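Local coordinates for protein tartronic semialdehyde reductase (Salmonella typhimurium, PDB 1YB4) that catalyses the reversible, NAD(P)H-dependent reduction of tartronate semialdehyde (2-hydroxy-3-oxopropanoate) to (R)-glycerate, at residues A[60-66]-A[90-96]. Residues are numbered along the deposited sequence; the frame is centred on the assembly and turned at random.
Sequences DIIFIMV and KTIVDMS
Two neighbouring parallel strands of a Rossmann-type nucleotide-binding domain, 61-64 and 90-94, are joined through helix 69-77 as a beta-alpha-beta crossover. Their axes approach to 4.7 Å at 16°, with I61 opposite T91, I62 opposite I92, F63 opposite V93 and I64 opposite D94. Both backbones are extended, and the hydrogen bonds alternate as parallel strands require: T91 N to D60 O (2.8 Å), I62 N to T91 O (2.8 Å), V93 N to I62 O (2.8 Å), I64 N to V93 O (3.0 Å) and M95 N to I64 O (3.0 Å). F63 turns its own backbone bonds to G7 and I9, on the strand 5-8 side.

Beta-branched residues suit these buried, extended positions. On one face I62 (m, p) and I64 (m, t) pack against I92 (t, p), whose CD1 lies 3.4 Å from I62 CG2 and 3.5 Å from I64 CD1; helix 69-77 touches I64 through L76. The other face carries I61, F63, V93 and T91, beta-branched but polar, whose OG1 hydrogen-bonds R147. Here the F63 ring lies against V93, and selenomethionine M95 places SE at the ring edge, a Met-aromatic contact, 4.8 Å from the centroid, while L151 of helix 142-155 also packs on F63.

Further polar contacts lie at the ends. K90 NZ hydrogen-bonds A59 O and forms a long salt bridge with D60 OD1 (4.0 Å). Beyond the strands' C-terminal ends, where Rossmann domains bind the dinucleotide, selenomethionine M65 reaches across until its CE is 3.3 Å from S96 CA. The S96 hydroxyl sits between two acceptors, its OG 2.9 Å from both V66 O and D94 OD1.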
# COMPACT_ATOMS: atom_id res chain seq x y z
N ASP A 60 -17.03 24.89 37.96
CA ASP A 60 -15.76 25.54 37.62
C ASP A 60 -14.92 24.68 36.65
O ASP A 60 -14.14 25.21 35.86
CB ASP A 60 -14.95 25.84 38.88
CG ASP A 60 -15.70 26.71 39.87
OD1 ASP A 60 -16.40 27.66 39.44
OD2 ASP A 60 -15.59 26.44 41.08
N ILE A 61 -15.07 23.36 36.73
CA ILE A 61 -14.37 22.45 35.84
C ILE A 61 -15.46 21.68 35.08
O ILE A 61 -16.33 21.04 35.68
CB ILE A 61 -13.48 21.47 36.64
CG1 ILE A 61 -12.36 22.25 37.34
CG2 ILE A 61 -12.86 20.44 35.70
CD1 ILE A 61 -11.47 21.40 38.25
N ILE A 62 -15.44 21.80 33.76
CA ILE A 62 -16.43 21.15 32.90
C ILE A 62 -15.83 20.03 32.03
O ILE A 62 -14.93 20.27 31.23
CB ILE A 62 -17.09 22.18 31.94
CG1 ILE A 62 -17.86 23.25 32.74
CG2 ILE A 62 -18.03 21.47 30.98
CD1 ILE A 62 -16.98 24.32 33.35
N PHE A 63 -16.36 18.82 32.20
CA PHE A 63 -15.92 17.64 31.45
C PHE A 63 -16.83 17.41 30.25
O PHE A 63 -18.05 17.38 30.40
CB PHE A 63 -15.98 16.40 32.34
CG PHE A 63 -14.91 16.37 33.38
CD1 PHE A 63 -13.64 15.90 33.08
CD2 PHE A 63 -15.15 16.89 34.66
CE1 PHE A 63 -12.62 15.94 34.02
CE2 PHE A 63 -14.14 16.94 35.61
CZ PHE A 63 -12.87 16.47 35.30
N ILE A 64 -16.22 17.24 29.08
CA ILE A 64 -16.97 16.98 27.86
C ILE A 64 -16.64 15.60 27.28
O ILE A 64 -15.48 15.32 26.98
CB ILE A 64 -16.66 18.05 26.80
CG1 ILE A 64 -17.11 19.42 27.30
CG2 ILE A 64 -17.32 17.68 25.45
CD1 ILE A 64 -16.73 20.54 26.38
N MSE A 65 -17.64 14.73 27.15
CA MSE A 65 -17.43 13.41 26.56
C MSE A 65 -18.48 13.15 25.49
O MSE A 65 -19.44 12.39 25.69
CB MSE A 65 -17.46 12.30 27.60
CG MSE A 65 -17.14 10.90 27.03
SE MSE A 65 -15.29 10.58 26.42
CE MSE A 65 -15.48 10.88 24.53
N VAL A 66 -18.27 13.79 24.34
CA VAL A 66 -19.13 13.71 23.17
C VAL A 66 -18.37 12.90 22.08
O VAL A 66 -17.15 12.79 22.12
CB VAL A 66 -19.46 15.14 22.69
CG1 VAL A 66 -18.35 15.66 21.83
CG2 VAL A 66 -20.78 15.18 21.97
N LYS A 90 -12.91 29.67 34.64
CA LYS A 90 -13.28 28.27 34.51
C LYS A 90 -12.25 27.45 33.77
O LYS A 90 -11.35 27.96 33.10
CB LYS A 90 -14.64 28.14 33.80
CG LYS A 90 -15.81 28.66 34.61
CD LYS A 90 -17.14 28.40 33.90
CE LYS A 90 -18.29 29.01 34.68
NZ LYS A 90 -18.31 28.53 36.09
N THR A 91 -12.40 26.14 33.90
CA THR A 91 -11.52 25.18 33.27
C THR A 91 -12.42 24.18 32.53
O THR A 91 -13.31 23.57 33.13
CB THR A 91 -10.65 24.42 34.30
OG1 THR A 91 -10.03 25.36 35.18
CG2 THR A 91 -9.57 23.62 33.60
N ILE A 92 -12.18 24.05 31.24
CA ILE A 92 -12.93 23.15 30.38
C ILE A 92 -11.98 22.04 29.95
O ILE A 92 -10.87 22.29 29.48
CB ILE A 92 -13.46 23.91 29.15
CG1 ILE A 92 -14.29 22.98 28.27
CG2 ILE A 92 -12.32 24.52 28.38
CD1 ILE A 92 -15.66 22.71 28.84
N VAL A 93 -12.42 20.80 30.15
CA VAL A 93 -11.60 19.67 29.77
C VAL A 93 -12.35 18.72 28.85
O VAL A 93 -13.35 18.10 29.23
CB VAL A 93 -11.07 18.90 31.02
CG1 VAL A 93 -10.58 19.88 32.06
CG2 VAL A 93 -12.15 18.04 31.60
N ASP A 94 -11.87 18.63 27.62
CA ASP A 94 -12.47 17.76 26.62
C ASP A 94 -11.73 16.45 26.66
O ASP A 94 -10.50 16.40 26.48
CB ASP A 94 -12.37 18.38 25.23
CG ASP A 94 -13.09 17.56 24.19
OD1 ASP A 94 -14.08 16.88 24.56
OD2 ASP A 94 -12.67 17.60 23.01
N MSE A 95 -12.48 15.39 26.90
CA MSE A 95 -11.88 14.07 26.97
C MSE A 95 -12.28 13.21 25.78
O MSE A 95 -11.98 12.01 25.75
CB MSE A 95 -12.25 13.42 28.30
CG MSE A 95 -11.64 14.18 29.47
SE MSE A 95 -11.86 13.35 31.20
CE MSE A 95 -10.37 12.11 31.16
N SER A 96 -12.92 13.84 24.80
CA SER A 96 -13.32 13.17 23.57
C SER A 96 -12.08 12.99 22.71
O SER A 96 -11.06 13.65 22.94
CB SER A 96 -14.30 14.03 22.77
OG SER A 96 -15.37 14.53 23.55